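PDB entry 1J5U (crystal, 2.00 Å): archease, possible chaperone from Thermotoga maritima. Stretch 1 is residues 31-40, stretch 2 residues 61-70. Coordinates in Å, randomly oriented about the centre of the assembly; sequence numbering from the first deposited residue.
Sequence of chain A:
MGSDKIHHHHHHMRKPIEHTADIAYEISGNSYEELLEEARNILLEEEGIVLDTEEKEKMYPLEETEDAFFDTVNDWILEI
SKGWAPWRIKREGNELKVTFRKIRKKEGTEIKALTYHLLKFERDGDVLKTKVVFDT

Stretch 1 31-40: SYEELLEEAR
Stretch 2 (61-70) PLEETEDAFF

Two stretches of one chain of archease pack through two aromatic side chains. Stretch 1 begins with Ser31 in an extended conformation (phi/psi -162/167), then runs as helix from Tyr32 through Arg40 and beyond. In stretch 2, Pro61 is extended (-70/138). Leu62 to Thr65 form a loop, with tight turns at Leu62 (-90/85) and Glu64 (-77/64). It is helical from Glu66 through Phe70 and onward. The helix axes approach to 11.4 Å and point roughly the same way, with a signed crossing angle of -33°. Register is set by two CA pairs: Tyr32 CA lies 5.7 Å from Glu64 CA, and Leu36 CA lies 7.3 Å from Phe69 CA.

Each helix starts with a side-chain cap. Glu34 N donates to Ser31 OG at 3.2 Å, with Ser31 chi1 at 72° (p). Ala68 N donates to Thr65 OG1 at 3.0 Å, with Thr65 chi1 at 68° (p). Thr65 OG1 in turn donates to Glu63 OE2 at 2.9 Å. Backbone bonds continue the helices: Leu36 N to Tyr32 O is 3.1 Å, Ala39 N to Leu35 O is 2.9 Å, and Phe69 N to Thr65 O is 3.0 Å. Ahead of the second helix, Thr65 N donates to Glu63 O at 2.7 Å and tightens the turn.

Tyr32 is the main bump of stretch 1. Its CA-to-CB bond points toward stretch 2, with chi1 173° (t) and chi2 78°. The ring fills a hollow made by the turn and the first part of the second helix. Glu64 CA lies over one face of the Tyr32 ring, 4.0 Å from the Tyr32 ring centroid and 24° off the normal, a CH-pi contact. Glu63 O is over the same face, 3.3 Å from Tyr32 CZ. Leu62 (t, p) meets the ring edge, with its CD1 3.4 Å from Tyr32 CD2. Near the base of the ring, Tyr32 CB touches Glu64 CG at 3.2 Å. At the far end, Tyr32 OH is 3.6 Å from Ala68 CB. Tyr32 OH also lies 3.2 Å from Phe69 N, but the angle is too poor for a hydrogen bond. A water lies 2.7 Å from Tyr32 OH and donates to Pro61 O at 2.8 Å, so it bridges the stretches. No direct hydrogen bond crosses between them.

Phe69 is the answering knob. Its CA-to-CB bond points sideways, but the end of the side chain comes nearer to stretch 1, with chi1 -172° (t); chi2 -98° sets the ring's orientation. It sits in a hole formed by Tyr32, Leu35, Leu36 and Ala39, spaced as successive turns of a helix allow. Phe69 CE2 is 3.9 Å from Leu35 CB, Phe69 CD2 is 3.5 Å from Leu36 CD2, and Phe69 CZ is 3.8 Å from Ala39 CB. Leu35 and Leu36 are both m, t. The two aromatics also touch, with Tyr32 CE1 4.0 Å from Phe69 CB. In all, 429 Å² is buried, both sides summed.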

# COMPACT_ATOMS: atom_id res chain seq x y z
N SER A 31 -1.24 -6.52 14.22
CA SER A 31 0.14 -6.86 13.88
C SER A 31 0.59 -6.16 12.62
O SER A 31 -0.23 -5.62 11.89
CB SER A 31 0.25 -8.37 13.63
OG SER A 31 -0.38 -8.69 12.40
N TYR A 32 1.89 -6.20 12.38
CA TYR A 32 2.52 -5.59 11.22
C TYR A 32 1.95 -6.20 9.94
O TYR A 32 1.71 -5.50 8.97
CB TYR A 32 4.03 -5.82 11.28
CG TYR A 32 4.77 -5.38 10.04
CD1 TYR A 32 5.05 -4.03 9.81
CD2 TYR A 32 5.20 -6.30 9.11
CE1 TYR A 32 5.74 -3.62 8.67
CE2 TYR A 32 5.90 -5.91 7.97
CZ TYR A 32 6.16 -4.56 7.76
OH TYR A 32 6.84 -4.19 6.62
N GLU A 33 1.75 -7.51 9.95
CA GLU A 33 1.20 -8.20 8.80
C GLU A 33 -0.21 -7.68 8.47
O GLU A 33 -0.55 -7.51 7.29
CB GLU A 33 1.14 -9.70 9.06
CG GLU A 33 0.62 -10.48 7.88
CD GLU A 33 0.66 -11.99 8.11
OE1 GLU A 33 1.26 -12.43 9.11
OE2 GLU A 33 0.10 -12.74 7.28
N GLU A 34 -1.02 -7.44 9.49
CA GLU A 34 -2.38 -6.95 9.25
C GLU A 34 -2.37 -5.51 8.72
O GLU A 34 -3.28 -5.13 7.99
CB GLU A 34 -3.25 -7.06 10.51
CG GLU A 34 -3.56 -8.50 10.90
CD GLU A 34 -4.64 -8.60 11.97
OE1 GLU A 34 -5.02 -7.58 12.58
OE2 GLU A 34 -5.11 -9.72 12.20
N LEU A 35 -1.37 -4.73 9.09
CA LEU A 35 -1.29 -3.38 8.54
C LEU A 35 -0.98 -3.49 7.06
O LEU A 35 -1.49 -2.72 6.26
CB LEU A 35 -0.21 -2.56 9.24
CG LEU A 35 -0.50 -2.32 10.73
CD1 LEU A 35 0.51 -1.36 11.27
CD2 LEU A 35 -1.92 -1.74 10.91
N LEU A 36 -0.13 -4.46 6.68
CA LEU A 36 0.17 -4.65 5.26
C LEU A 36 -1.07 -5.15 4.52
O LEU A 36 -1.28 -4.81 3.36
CB LEU A 36 1.34 -5.63 5.05
CG LEU A 36 2.75 -5.05 5.26
CD1 LEU A 36 3.78 -6.18 5.24
CD2 LEU A 36 3.06 -4.03 4.16
N GLU A 37 -1.89 -5.97 5.18
CA GLU A 37 -3.11 -6.48 4.56
C GLU A 37 -4.01 -5.25 4.29
O GLU A 37 -4.67 -5.17 3.26
CB GLU A 37 -3.85 -7.46 5.49
CG GLU A 37 -3.20 -8.87 5.61
CD GLU A 37 -3.69 -9.66 6.83
OE1 GLU A 37 -4.88 -9.58 7.15
OE2 GLU A 37 -2.89 -10.37 7.48
N GLU A 38 -4.05 -4.32 5.24
CA GLU A 38 -4.86 -3.11 5.06
C GLU A 38 -4.28 -2.19 3.95
O GLU A 38 -5.03 -1.55 3.21
CB GLU A 38 -5.00 -2.37 6.39
CG GLU A 38 -6.03 -3.04 7.34
CD GLU A 38 -7.38 -3.22 6.67
OE1 GLU A 38 -7.72 -2.39 5.81
OE2 GLU A 38 -8.12 -4.19 7.00
N ALA A 39 -2.96 -2.14 3.83
CA ALA A 39 -2.34 -1.33 2.75
C ALA A 39 -2.78 -1.96 1.43
O ALA A 39 -3.13 -1.28 0.47
CB ALA A 39 -0.80 -1.33 2.86
N ARG A 40 -2.75 -3.29 1.39
CA ARG A 40 -3.19 -4.02 0.21
C ARG A 40 -4.67 -3.66 -0.10
O ARG A 40 -5.01 -3.34 -1.24
CB ARG A 40 -3.09 -5.54 0.43
CG ARG A 40 -3.79 -6.36 -0.67
CD ARG A 40 -4.14 -7.78 -0.18
NE ARG A 40 -5.12 -7.69 0.90
CZ ARG A 40 -5.34 -8.64 1.81
NH1 ARG A 40 -4.65 -9.78 1.76
NH2 ARG A 40 -6.21 -8.43 2.80
N PRO A 61 10.81 -9.04 3.66
CA PRO A 61 11.24 -9.26 5.04
C PRO A 61 10.15 -8.85 6.04
O PRO A 61 9.49 -7.81 5.88
CB PRO A 61 12.49 -8.40 5.15
CG PRO A 61 12.20 -7.27 4.20
CD PRO A 61 11.64 -8.01 3.01
N LEU A 62 9.95 -9.68 7.06
CA LEU A 62 8.97 -9.37 8.07
C LEU A 62 9.74 -8.57 9.12
O LEU A 62 10.26 -9.12 10.09
CB LEU A 62 8.38 -10.65 8.67
CG LEU A 62 7.30 -10.53 9.76
CD1 LEU A 62 6.25 -9.56 9.36
CD2 LEU A 62 6.68 -11.89 10.01
N GLU A 63 9.85 -7.27 8.88
CA GLU A 63 10.55 -6.35 9.77
C GLU A 63 9.52 -5.29 10.15
O GLU A 63 9.09 -4.50 9.31
CB GLU A 63 11.71 -5.73 9.01
CG GLU A 63 12.53 -4.75 9.79
CD GLU A 63 13.52 -4.04 8.89
OE1 GLU A 63 14.19 -4.75 8.11
OE2 GLU A 63 13.62 -2.78 8.97
N GLU A 64 9.12 -5.26 11.42
CA GLU A 64 8.09 -4.32 11.84
C GLU A 64 8.54 -2.87 12.01
O GLU A 64 8.51 -2.31 13.11
CB GLU A 64 7.42 -4.91 13.09
CG GLU A 64 6.83 -6.28 12.74
CD GLU A 64 6.78 -7.28 13.89
OE1 GLU A 64 7.85 -7.81 14.29
OE2 GLU A 64 5.67 -7.54 14.40
N THR A 65 8.96 -2.27 10.90
CA THR A 65 9.43 -0.89 10.90
C THR A 65 8.74 -0.12 9.78
O THR A 65 8.27 -0.71 8.79
CB THR A 65 10.94 -0.80 10.64
OG1 THR A 65 11.20 -1.20 9.29
CG2 THR A 65 11.72 -1.69 11.61
N GLU A 66 8.70 1.20 9.92
CA GLU A 66 8.06 2.02 8.90
C GLU A 66 8.84 1.92 7.60
O GLU A 66 8.25 1.95 6.51
CB GLU A 66 7.97 3.48 9.37
CG GLU A 66 6.95 3.66 10.52
CD GLU A 66 7.55 3.39 11.89
OE1 GLU A 66 8.73 2.96 11.96
OE2 GLU A 66 6.85 3.60 12.91
N ASP A 67 10.16 1.78 7.70
CA ASP A 67 10.98 1.65 6.49
C ASP A 67 10.63 0.40 5.70
O ASP A 67 10.49 0.46 4.47
CB ASP A 67 12.48 1.61 6.83
CG ASP A 67 13.04 2.98 7.24
OD1 ASP A 67 12.45 4.01 6.86
OD2 ASP A 67 14.07 3.01 7.93
N ALA A 68 10.51 -0.73 6.38
CA ALA A 68 10.19 -1.98 5.67
C ALA A 68 8.79 -1.86 5.09
O ALA A 68 8.54 -2.34 3.98
CB ALA A 68 10.26 -3.19 6.62
N PHE A 69 7.88 -1.23 5.84
CA PHE A 69 6.51 -1.04 5.38
C PHE A 69 6.50 -0.23 4.09
O PHE A 69 5.86 -0.59 3.10
CB PHE A 69 5.68 -0.34 6.46
CG PHE A 69 4.19 -0.28 6.13
CD1 PHE A 69 3.64 0.86 5.58
CD2 PHE A 69 3.35 -1.35 6.45
CE1 PHE A 69 2.24 0.96 5.35
CE2 PHE A 69 1.98 -1.27 6.23
CZ PHE A 69 1.42 -0.10 5.68
N PHE A 70 7.23 0.88 4.13
CA PHE A 70 7.38 1.79 2.99
C PHE A 70 7.94 1.05 1.77
O PHE A 70 7.38 1.13 0.68
CB PHE A 70 8.31 2.96 3.40
CG PHE A 70 8.61 3.93 2.30
CD1 PHE A 70 9.65 3.68 1.38
CD2 PHE A 70 7.87 5.11 2.18
CE1 PHE A 70 9.94 4.59 0.35
CE2 PHE A 70 8.15 6.04 1.16
CZ PHE A 70 9.18 5.78 0.23
O HOH W 1 7.52 -6.16 4.87